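Local coordinates for glycerol dehydratase (Clostridium butyricum, PDB 1R9D), which acts as a B12-independent glycerol dehydratase of the glycyl radical family, a lyase that probably converts glycerol to 3-hydroxypropionaldehyde, at residues L420-E423 with D424-Y428; E435-P439 with G440-G444; K579-N583 with N584-N588. All coordinates share one frame; numbering follows the deposited sequence.

Interaction 1 of 3, residues L420-E423 with D424-Y428; sequences LTLE and DARDY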
ATOM      1  N   LEU A 420     -17.569  15.597 -18.057  1.00 23.87           N
ATOM      2  CA  LEU A 420     -17.785  14.638 -19.135  1.00 22.73           C
ATOM      3  C   LEU A 420     -17.843  15.359 -20.475  1.00 23.83           C
ATOM      4  O   LEU A 420     -18.230  16.524 -20.540  1.00 23.38           O
ATOM      5  CB  LEU A 420     -19.097  13.870 -18.939  1.00 22.64           C
ATOM      6  CG  LEU A 420     -19.082  12.682 -17.971  1.00 22.03           C
ATOM      7  CD1 LEU A 420     -18.892  13.174 -16.553  1.00 21.67           C
ATOM      8  CD2 LEU A 420     -20.387  11.896 -18.102  1.00 22.29           C
ATOM      9  N   THR A 421     -17.444  14.675 -21.541  1.00 23.77           N
ATOM     10  CA  THR A 421     -17.524  15.276 -22.870  1.00 24.99           C
ATOM     11  C   THR A 421     -19.008  15.263 -23.205  1.00 25.17           C
ATOM     12  O   THR A 421     -19.775  14.548 -22.559  1.00 25.30           O
ATOM     13  CB  THR A 421     -16.797  14.426 -23.924  1.00 24.64           C
ATOM     14  OG1 THR A 421     -17.397  13.127 -23.979  1.00 25.63           O
ATOM     15  CG2 THR A 421     -15.329  14.289 -23.577  1.00 24.67           C
ATOM     16  N   LEU A 422     -19.423  16.041 -24.202  1.00 25.04           N
ATOM     17  CA  LEU A 422     -20.831  16.059 -24.587  1.00 26.38           C
ATOM     18  C   LEU A 422     -21.246  14.677 -25.101  1.00 26.97           C
ATOM     19  O   LEU A 422     -22.353  14.208 -24.827  1.00 26.03           O
ATOM     20  CB  LEU A 422     -21.076  17.114 -25.672  1.00 27.33           C
ATOM     21  CG  LEU A 422     -22.496  17.239 -26.232  1.00 27.83           C
ATOM     22  CD1 LEU A 422     -23.476  17.574 -25.113  1.00 28.13           C
ATOM     23  CD2 LEU A 422     -22.517  18.330 -27.307  1.00 30.01           C
ATOM     24  N   GLU A 423     -20.350  14.023 -25.836  1.00 27.28           N
ATOM     25  CA  GLU A 423     -20.638  12.696 -26.374  1.00 29.16           C
ATOM     26  C   GLU A 423     -20.898  11.702 -25.240  1.00 27.89           C
ATOM     27  O   GLU A 423     -21.873  10.948 -25.277  1.00 27.58           O
ATOM     28  CB  GLU A 423     -19.468  12.202 -27.231  1.00 32.49           C
ATOM     29  CG  GLU A 423     -19.863  11.148 -28.255  1.00 38.88           C
ATOM     30  CD  GLU A 423     -18.669  10.441 -28.889  1.00 42.54           C
ATOM     31  OE1 GLU A 423     -17.649  11.110 -29.168  1.00 45.03           O
ATOM     32  OE2 GLU A 423     -18.762   9.211 -29.120  1.00 44.22           O
ATOM     33  N   ASP A 424     -20.025  11.701 -24.234  1.00 26.59           N
ATOM     34  CA  ASP A 424     -20.179  10.794 -23.099  1.00 26.08           C
ATOM     35  C   ASP A 424     -21.429  11.118 -22.280  1.00 25.43           C
ATOM     36  O   ASP A 424     -22.149  10.218 -21.862  1.00 24.72           O
ATOM     37  CB  ASP A 424     -18.943  10.843 -22.189  1.00 25.94           C
ATOM     38  CG  ASP A 424     -17.771  10.038 -22.740  1.00 27.88           C
ATOM     39  OD1 ASP A 424     -17.986   9.198 -23.638  1.00 28.11           O
ATOM     40  OD2 ASP A 424     -16.634  10.233 -22.257  1.00 27.71           O
ATOM     41  N   ALA A 425     -21.685  12.405 -22.051  1.00 24.65           N
ATOM     42  CA  ALA A 425     -22.860  12.812 -21.280  1.00 24.05           C
ATOM     43  C   ALA A 425     -24.153  12.353 -21.957  1.00 23.62           C
ATOM     44  O   ALA A 425     -25.099  11.946 -21.285  1.00 22.58           O
ATOM     45  CB  ALA A 425     -22.877  14.335 -21.096  1.00 24.10           C
ATOM     46  N   ARG A 426     -24.189  12.412 -23.287  1.00 22.46           N
ATOM     47  CA  ARG A 426     -25.366  11.999 -24.040  1.00 23.16           C
ATOM     48  C   ARG A 426     -25.639  10.503 -23.924  1.00 24.28           C
ATOM     49  O   ARG A 426     -26.763  10.055 -24.143  1.00 24.10           O
ATOM     50  CB  ARG A 426     -25.214  12.363 -25.522  1.00 23.07           C
ATOM     51  CG  ARG A 426     -25.490  13.822 -25.824  1.00 22.93           C
ATOM     52  CD  ARG A 426     -25.209  14.154 -27.279  1.00 25.66           C
ATOM     53  NE  ARG A 426     -25.645  15.511 -27.609  1.00 27.06           N
ATOM     54  CZ  ARG A 426     -25.251  16.175 -28.688  1.00 28.64           C
ATOM     55  NH1 ARG A 426     -24.411  15.609 -29.541  1.00 28.60           N
ATOM     56  NH2 ARG A 426     -25.700  17.405 -28.914  1.00 29.31           N
ATOM     57  N   ASP A 427     -24.614   9.736 -23.568  1.00 24.53           N
ATOM     58  CA  ASP A 427     -24.754   8.287 -23.454  1.00 25.22           C
ATOM     59  C   ASP A 427     -24.909   7.825 -22.001  1.00 24.46           C
ATOM     60  O   ASP A 427     -24.591   6.689 -21.666  1.00 24.73           O
ATOM     61  CB  ASP A 427     -23.531   7.616 -24.095  1.00 27.00           C
ATOM     62  CG  ASP A 427     -23.742   6.135 -24.358  1.00 31.12           C
ATOM     63  OD1 ASP A 427     -24.801   5.772 -24.914  1.00 30.02           O
ATOM     64  OD2 ASP A 427     -22.839   5.337 -24.019  1.00 34.36           O
ATOM     65  N   TYR A 428     -25.420   8.699 -21.144  1.00 23.01           N
ATOM     66  CA  TYR A 428     -25.574   8.358 -19.737  1.00 22.42           C
ATOM     67  C   TYR A 428     -26.625   7.298 -19.438  1.00 21.80           C
ATOM     68  O   TYR A 428     -27.568   7.087 -20.199  1.00 21.39           O
ATOM     69  CB  TYR A 428     -25.896   9.617 -18.914  1.00 22.11           C
ATOM     70  CG  TYR A 428     -27.358  10.025 -18.907  1.00 21.51           C
ATOM     71  CD1 TYR A 428     -28.252   9.489 -17.972  1.00 20.37           C
ATOM     72  CD2 TYR A 428     -27.850  10.942 -19.836  1.00 20.14           C
ATOM     73  CE1 TYR A 428     -29.593   9.858 -17.964  1.00 21.84           C
ATOM     74  CE2 TYR A 428     -29.193  11.315 -19.837  1.00 20.97           C
ATOM     75  CZ  TYR A 428     -30.056  10.771 -18.898  1.00 20.98           C
ATOM     76  OH  TYR A 428     -31.376  11.161 -18.882  1.00 23.38           O
TER
HETATM   77  O   HOH W   1     -20.342   8.148 -25.742  1.00 41.73           O
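Thr421 folds its hydroxyl back over the first turn of helix 422-426, where OG1 accepts a hydrogen bond from Asp424 N at 3.0 Å. The bond is nearly straight (162° at the hydrogen). A chi1 of 60° turns OG1 toward the helix start and onto this amide. Thr421 O in turn accepts from Ala425 N at 2.9 Å, and Leu422 O takes Arg426 N one step further on.

The closely packed side is the buried one, where Leu420 meets Ala425. Leu420 CD2 rests 4.1 Å from Ala425 CA, and Leu420 CB lies 4.4 Å from Ala425 CB. Thr421 is the N-cap, and the pairing of the residue before it with Ala425 fits a hydrophobic staple, so polar and apolar capping act together on this short helix. Helix 408-417 covers Ala425 through Leu415 and Val416, while Leu420 packs on Tyr543 and Phe545 of strand 543-551. The Asp424 carboxylate comes in close beside the cap, its OD2 taken by Tyr543 OH.

The outer side is looser. Leu422 lays CD2 over one face of the Arg426 guanidinium, offset toward its rim and 3.7 Å from NH2. The extended arginine chain passes Leu422 O with its CG and carries the guanidinium to this methyl, NE lying nearest Leu422 CG and CD1; NH1 is bonded to Ser349 O. Glu423 leads its carboxylate outward from the helix, and Glu423 O takes a weak bond from Asp427 N (3.5 Å, 125°). A water also reaches Glu423 O and Asp424 OD1, both weakly.

Interaction 2 of 3, residues E435-P439 with G440-G444; sequences EPQKP and GKTEG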
ATOM      1  N   GLU A 435     -28.705   8.124  -9.732  1.00 22.38           N
ATOM      2  CA  GLU A 435     -27.360   8.629 -10.020  1.00 22.33           C
ATOM      3  C   GLU A 435     -26.862   8.412 -11.462  1.00 22.87           C
ATOM      4  O   GLU A 435     -26.600   7.286 -11.883  1.00 22.72           O
ATOM      5  CB  GLU A 435     -26.380   8.007  -9.010  1.00 23.02           C
ATOM      6  CG  GLU A 435     -26.908   8.023  -7.547  1.00 24.62           C
ATOM      7  CD  GLU A 435     -27.464   6.669  -7.074  1.00 25.55           C
ATOM      8  OE1 GLU A 435     -26.658   5.740  -6.842  1.00 25.06           O
ATOM      9  OE2 GLU A 435     -28.703   6.526  -6.931  1.00 23.43           O
ATOM     10  N   PRO A 436     -26.697   9.503 -12.233  1.00 23.44           N
ATOM     11  CA  PRO A 436     -26.234   9.385 -13.621  1.00 22.51           C
ATOM     12  C   PRO A 436     -24.728   9.197 -13.809  1.00 22.47           C
ATOM     13  O   PRO A 436     -23.924   9.691 -13.020  1.00 23.20           O
ATOM     14  CB  PRO A 436     -26.704  10.693 -14.277  1.00 23.42           C
ATOM     15  CG  PRO A 436     -27.310  11.521 -13.160  1.00 25.67           C
ATOM     16  CD  PRO A 436     -26.879  10.912 -11.859  1.00 24.64           C
ATOM     17  N   GLN A 437     -24.351   8.494 -14.874  1.00 22.30           N
ATOM     18  CA  GLN A 437     -22.936   8.285 -15.186  1.00 21.84           C
ATOM     19  C   GLN A 437     -22.765   7.774 -16.614  1.00 22.25           C
ATOM     20  O   GLN A 437     -23.714   7.292 -17.231  1.00 22.01           O
ATOM     21  CB  GLN A 437     -22.290   7.268 -14.222  1.00 22.76           C
ATOM     22  CG  GLN A 437     -22.375   5.797 -14.710  1.00 23.62           C
ATOM     23  CD  GLN A 437     -21.520   4.808 -13.911  1.00 23.88           C
ATOM     24  OE1 GLN A 437     -21.258   3.691 -14.374  1.00 23.79           O
ATOM     25  NE2 GLN A 437     -21.099   5.200 -12.713  1.00 22.28           N
ATOM     26  N   LYS A 438     -21.550   7.908 -17.137  1.00 22.03           N
ATOM     27  CA  LYS A 438     -21.221   7.392 -18.461  1.00 21.89           C
ATOM     28  C   LYS A 438     -20.791   5.954 -18.158  1.00 21.04           C
ATOM     29  O   LYS A 438     -19.766   5.727 -17.514  1.00 20.83           O
ATOM     30  CB  LYS A 438     -20.052   8.174 -19.070  1.00 22.89           C
ATOM     31  CG  LYS A 438     -19.325   7.441 -20.195  1.00 23.88           C
ATOM     32  CD  LYS A 438     -20.241   7.098 -21.366  1.00 25.32           C
ATOM     33  CE  LYS A 438     -19.438   6.413 -22.464  1.00 27.46           C
ATOM     34  NZ  LYS A 438     -20.239   6.133 -23.685  1.00 29.66           N
ATOM     35  N   PRO A 439     -21.578   4.967 -18.605  1.00 20.62           N
ATOM     36  CA  PRO A 439     -21.214   3.574 -18.334  1.00 21.16           C
ATOM     37  C   PRO A 439     -19.881   3.181 -18.959  1.00 21.46           C
ATOM     38  O   PRO A 439     -19.509   3.688 -20.021  1.00 22.48           O
ATOM     39  CB  PRO A 439     -22.374   2.786 -18.942  1.00 21.33           C
ATOM     40  CG  PRO A 439     -23.533   3.748 -18.873  1.00 20.94           C
ATOM     41  CD  PRO A 439     -22.873   5.044 -19.304  1.00 20.48           C
ATOM     42  N   GLY A 440     -19.175   2.276 -18.287  1.00 21.50           N
ATOM     43  CA  GLY A 440     -17.901   1.784 -18.784  1.00 22.69           C
ATOM     44  C   GLY A 440     -16.712   2.722 -18.696  1.00 24.14           C
ATOM     45  O   GLY A 440     -15.650   2.409 -19.233  1.00 24.42           O
ATOM     46  N   LYS A 441     -16.872   3.858 -18.025  1.00 22.99           N
ATOM     47  CA  LYS A 441     -15.782   4.823 -17.904  1.00 23.52           C
ATOM     48  C   LYS A 441     -15.739   5.522 -16.551  1.00 23.17           C
ATOM     49  O   LYS A 441     -14.907   6.404 -16.344  1.00 22.44           O
ATOM     50  CB  LYS A 441     -15.915   5.904 -18.978  1.00 25.42           C
ATOM     51  CG  LYS A 441     -15.869   5.418 -20.414  1.00 27.84           C
ATOM     52  CD  LYS A 441     -15.784   6.613 -21.357  1.00 30.16           C
ATOM     53  CE  LYS A 441     -15.608   6.177 -22.805  1.00 33.60           C
ATOM     54  NZ  LYS A 441     -15.496   7.353 -23.719  1.00 35.20           N
ATOM     55  N   THR A 442     -16.595   5.098 -15.624  1.00 22.45           N
ATOM     56  CA  THR A 442     -16.705   5.771 -14.329  1.00 21.99           C
ATOM     57  C   THR A 442     -16.611   4.948 -13.041  1.00 22.07           C
ATOM     58  O   THR A 442     -17.058   3.804 -12.984  1.00 22.96           O
ATOM     59  CB  THR A 442     -18.073   6.508 -14.259  1.00 22.18           C
ATOM     60  OG1 THR A 442     -18.311   7.197 -15.493  1.00 21.67           O
ATOM     61  CG2 THR A 442     -18.107   7.501 -13.108  1.00 21.28           C
ATOM     62  N   GLU A 443     -16.019   5.556 -12.016  1.00 22.39           N
ATOM     63  CA  GLU A 443     -15.964   4.994 -10.666  1.00 23.02           C
ATOM     64  C   GLU A 443     -16.608   6.165  -9.913  1.00 23.04           C
ATOM     65  O   GLU A 443     -15.928   7.105  -9.501  1.00 24.23           O
ATOM     66  CB  GLU A 443     -14.531   4.765 -10.171  1.00 24.61           C
ATOM     67  CG  GLU A 443     -14.448   4.361  -8.680  1.00 27.49           C
ATOM     68  CD  GLU A 443     -15.086   3.000  -8.366  1.00 30.81           C
ATOM     69  OE1 GLU A 443     -16.084   2.634  -9.022  1.00 33.09           O
ATOM     70  OE2 GLU A 443     -14.601   2.299  -7.449  1.00 32.17           O
ATOM     71  N   GLY A 444     -17.926   6.111  -9.756  1.00 22.98           N
ATOM     72  CA  GLY A 444     -18.641   7.217  -9.133  1.00 23.06           C
ATOM     73  C   GLY A 444     -18.968   7.227  -7.652  1.00 22.28           C
ATOM     74  O   GLY A 444     -19.363   8.275  -7.139  1.00 22.20           O
TER
HETATM   75  O   HOH W   2     -19.142   3.829 -10.947  1.00 21.81           O
HETATM   76  O   HOH W   3     -18.547   2.892 -15.404  1.00 23.90           O
HETATM   77  O   HOH W   4     -19.806   9.580 -15.493  1.00 21.64           O
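Thr442 OG1 donates to Lys438 O at 2.9 Å, the shortest direct bond between 435-439 and 440-444. It approaches 20° out of the carbonyl plane. The same carbonyl takes a weak bond from Lys441 N (3.5 Å), which closes a type II beta turn with Pro439 and Gly440 at its corners; the positive phi of Gly440 suits the third position.

Water supplies the remaining polar links. One molecule accepts from Lys438 N and donates to Thr442 OG1, giving that hydroxyl a second partner. Two others join the Gln437 amide to the returning chain: one lies between OE1 and Thr442 N, the other accepts from both NE2 and Gly444 N. The amide also bonds His446 through NE2 and Ser166 N through OE1. The turn links strand 435-437, paired with 429-431, to strand 442-443, which runs parallel to 543-551. Glu435 hydrogen-bonds a bound glycerol, consistent with a nearby substrate site.

The other contacts are van der Waals. Gln437 NE2 passes 3.6 Å from Thr442 CB. Lys438, bent at chi2 (59°), brings CG to 3.8 Å from CD of the extended Lys441. Their ammonium groups, NZ to NZ 4.9 Å, have carboxylate partners, Asp427 and Asp424 respectively.

Interaction 3 of 3, residues K579-N583 with N584-N588; sequences KKTLN and NDFKN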
ATOM      1  N   LYS A 579     -37.249  27.590  20.957  1.00 33.13           N
ATOM      2  CA  LYS A 579     -36.256  26.609  21.377  1.00 34.55           C
ATOM      3  C   LYS A 579     -36.812  25.695  22.466  1.00 35.19           C
ATOM      4  O   LYS A 579     -36.663  24.474  22.397  1.00 35.06           O
ATOM      5  CB  LYS A 579     -34.992  27.312  21.879  1.00 34.11           C
ATOM      6  CG  LYS A 579     -33.904  26.369  22.383  1.00 34.76           C
ATOM      7  CD  LYS A 579     -32.638  27.136  22.747  1.00 36.39           C
ATOM      8  CE  LYS A 579     -31.582  26.215  23.336  1.00 37.13           C
ATOM      9  NZ  LYS A 579     -30.298  26.926  23.602  1.00 38.89           N
ATOM     10  N   LYS A 580     -37.467  26.284  23.463  1.00 35.96           N
ATOM     11  CA  LYS A 580     -38.030  25.499  24.557  1.00 37.14           C
ATOM     12  C   LYS A 580     -39.172  24.608  24.093  1.00 36.51           C
ATOM     13  O   LYS A 580     -39.276  23.458  24.514  1.00 36.67           O
ATOM     14  CB  LYS A 580     -38.505  26.418  25.686  1.00 38.46           C
ATOM     15  CG  LYS A 580     -37.364  27.140  26.388  1.00 41.99           C
ATOM     16  CD  LYS A 580     -37.857  28.001  27.545  1.00 44.18           C
ATOM     17  CE  LYS A 580     -36.702  28.755  28.191  1.00 45.31           C
ATOM     18  NZ  LYS A 580     -37.165  29.662  29.279  1.00 47.54           N
ATOM     19  N   THR A 581     -40.022  25.138  23.219  1.00 37.07           N
ATOM     20  CA  THR A 581     -41.153  24.376  22.705  1.00 37.08           C
ATOM     21  C   THR A 581     -40.680  23.147  21.930  1.00 35.60           C
ATOM     22  O   THR A 581     -41.214  22.054  22.099  1.00 34.90           O
ATOM     23  CB  THR A 581     -42.027  25.231  21.765  1.00 38.57           C
ATOM     24  OG1 THR A 581     -42.394  26.448  22.425  1.00 41.56           O
ATOM     25  CG2 THR A 581     -43.287  24.477  21.388  1.00 39.71           C
ATOM     26  N   LEU A 582     -39.677  23.327  21.078  1.00 34.55           N
ATOM     27  CA  LEU A 582     -39.168  22.212  20.289  1.00 34.28           C
ATOM     28  C   LEU A 582     -38.522  21.156  21.174  1.00 34.55           C
ATOM     29  O   LEU A 582     -38.744  19.964  20.988  1.00 34.25           O
ATOM     30  CB  LEU A 582     -38.166  22.714  19.247  1.00 32.30           C
ATOM     31  CG  LEU A 582     -38.761  23.632  18.181  1.00 32.32           C
ATOM     32  CD1 LEU A 582     -37.644  24.196  17.317  1.00 32.93           C
ATOM     33  CD2 LEU A 582     -39.769  22.868  17.338  1.00 31.35           C
ATOM     34  N   ASN A 583     -37.727  21.593  22.143  1.00 35.87           N
ATOM     35  CA  ASN A 583     -37.062  20.656  23.036  1.00 37.57           C
ATOM     36  C   ASN A 583     -38.049  19.891  23.910  1.00 38.41           C
ATOM     37  O   ASN A 583     -37.713  18.840  24.457  1.00 38.42           O
ATOM     38  CB  ASN A 583     -36.027  21.387  23.895  1.00 38.57           C
ATOM     39  CG  ASN A 583     -34.815  21.829  23.085  1.00 40.92           C
ATOM     40  OD1 ASN A 583     -34.272  21.053  22.293  1.00 41.76           O
ATOM     41  ND2 ASN A 583     -34.382  23.067  23.281  1.00 42.21           N
ATOM     42  N   ASN A 584     -39.270  20.408  24.030  1.00 38.96           N
ATOM     43  CA  ASN A 584     -40.300  19.741  24.823  1.00 39.47           C
ATOM     44  C   ASN A 584     -41.310  19.048  23.908  1.00 38.93           C
ATOM     45  O   ASN A 584     -42.353  18.572  24.362  1.00 37.67           O
ATOM     46  CB  ASN A 584     -41.028  20.743  25.725  1.00 41.90           C
ATOM     47  CG  ASN A 584     -40.091  21.462  26.674  1.00 44.11           C
ATOM     48  OD1 ASN A 584     -39.204  20.849  27.272  1.00 45.21           O
ATOM     49  ND2 ASN A 584     -40.291  22.766  26.829  1.00 45.47           N
ATOM     50  N   ASP A 585     -40.993  19.002  22.618  1.00 37.65           N
ATOM     51  CA  ASP A 585     -41.852  18.364  21.625  1.00 37.47           C
ATOM     52  C   ASP A 585     -43.280  18.921  21.628  1.00 36.95           C
ATOM     53  O   ASP A 585     -44.251  18.172  21.532  1.00 36.93           O
ATOM     54  CB  ASP A 585     -41.861  16.844  21.850  1.00 38.26           C
ATOM     55  CG  ASP A 585     -42.470  16.078  20.686  1.00 39.92           C
ATOM     56  OD1 ASP A 585     -42.259  16.482  19.523  1.00 40.19           O
ATOM     57  OD2 ASP A 585     -43.145  15.055  20.927  1.00 40.20           O
ATOM     58  N   PHE A 586     -43.389  20.242  21.738  1.00 37.01           N
ATOM     59  CA  PHE A 586     -44.677  20.937  21.734  1.00 37.29           C
ATOM     60  C   PHE A 586     -45.603  20.600  22.901  1.00 38.69           C
ATOM     61  O   PHE A 586     -46.807  20.849  22.829  1.00 38.16           O
ATOM     62  CB  PHE A 586     -45.422  20.666  20.424  1.00 35.51           C
ATOM     63  CG  PHE A 586     -44.637  21.021  19.194  1.00 34.69           C
ATOM     64  CD1 PHE A 586     -44.259  20.034  18.290  1.00 34.36           C
ATOM     65  CD2 PHE A 586     -44.262  22.335  18.948  1.00 33.94           C
ATOM     66  CE1 PHE A 586     -43.515  20.353  17.156  1.00 33.86           C
ATOM     67  CE2 PHE A 586     -43.517  22.666  17.817  1.00 33.93           C
ATOM     68  CZ  PHE A 586     -43.143  21.671  16.921  1.00 32.98           C
ATOM     69  N   LYS A 587     -45.052  20.039  23.971  1.00 40.23           N
ATOM     70  CA  LYS A 587     -45.864  19.686  25.130  1.00 42.21           C
ATOM     71  C   LYS A 587     -46.474  20.931  25.771  1.00 42.62           C
ATOM     72  O   LYS A 587     -45.757  21.857  26.153  1.00 42.47           O
ATOM     73  CB  LYS A 587     -45.021  18.939  26.163  1.00 43.21           C
ATOM     74  CG  LYS A 587     -45.796  18.547  27.409  1.00 45.64           C
ATOM     75  CD  LYS A 587     -44.916  17.809  28.402  1.00 46.64           C
ATOM     76  CE  LYS A 587     -45.703  17.412  29.642  1.00 47.64           C
ATOM     77  NZ  LYS A 587     -44.863  16.631  30.592  1.00 48.77           N
ATOM     78  N   ASN A 588     -47.799  20.938  25.888  1.00 44.02           N
ATOM     79  CA  ASN A 588     -48.533  22.057  26.476  1.00 44.93           C
ATOM     80  C   ASN A 588     -48.343  23.357  25.698  1.00 45.11           C
ATOM     81  O   ASN A 588     -48.425  24.448  26.265  1.00 45.27           O
ATOM     82  CB  ASN A 588     -48.109  22.277  27.934  1.00 46.68           C
ATOM     83  CG  ASN A 588     -48.368  21.066  28.811  1.00 47.47           C
ATOM     84  OD1 ASN A 588     -49.471  20.517  28.822  1.00 48.55           O
ATOM     85  ND2 ASN A 588     -47.351  20.646  29.560  1.00 48.54           N
TER
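Phe586 swings its ring back against the end of helix 575-583, where Thr581 CG2 lies 3.4 Å from CD2 of the ring and Leu582 CD2 lies 3.6 Å from its CZ. Both methyls meet the ring obliquely, Thr581 crossing the phenylalanine at about a right angle and Leu582 running beside it. With OG1 at chi1 -53°, the CG2 branch of Thr581 stands anti to the backbone N, so the methyl faces the ring while OG1 bonds Glu577 O.

The backbone brings the ring here through a Schellman motif: Phe586 N donates to Thr581 O at 2.9 Å and 169°, and Asp585 N to Leu582 O at 2.9 Å. Asp585 has the positive phi of the C-prime residue, and the Thr581–Phe586 packing is the apolar contact that commonly accompanies this motif. Thr581 O also accepts a bent bond from Asn584 N at 3.2 Å, from the opposite face of its plane; this N-H is weakly bonded to Lys580 O.

Further out, a type I' turn from Asn584 to Lys587 redirects the chain toward helix 590-597, whose Gln593 and Leu596 pack on Phe586. Asp585 OD1 bonds Ser661 N, while Leu582 touches Ile461 of helix 453-461.

How the interactions relate
Following the chain, interaction 1 caps the start of helix 422-426, interaction 2 closes a tight turn after strand 435-437, and interaction 3 ends helix 575-583. All three are local and in series; none nests within or crosses another. Interactions 1 and 2 are joined directly, their centres 10 Å apart. Salt bridges run from Asp427 OD2 to Lys438 NZ (2.7 Å) and from Asp424 OD1 to Lys441 NZ (3.1 Å), tying the helix to the turn, and both contacts meet strand 543-551 at Tyr543 and Phe545. Interaction 3 stands apart, its nearest atoms about 31 Å from interaction 2, on the opposite side of the chain's centre, where it links helices 575-583 and 590-597.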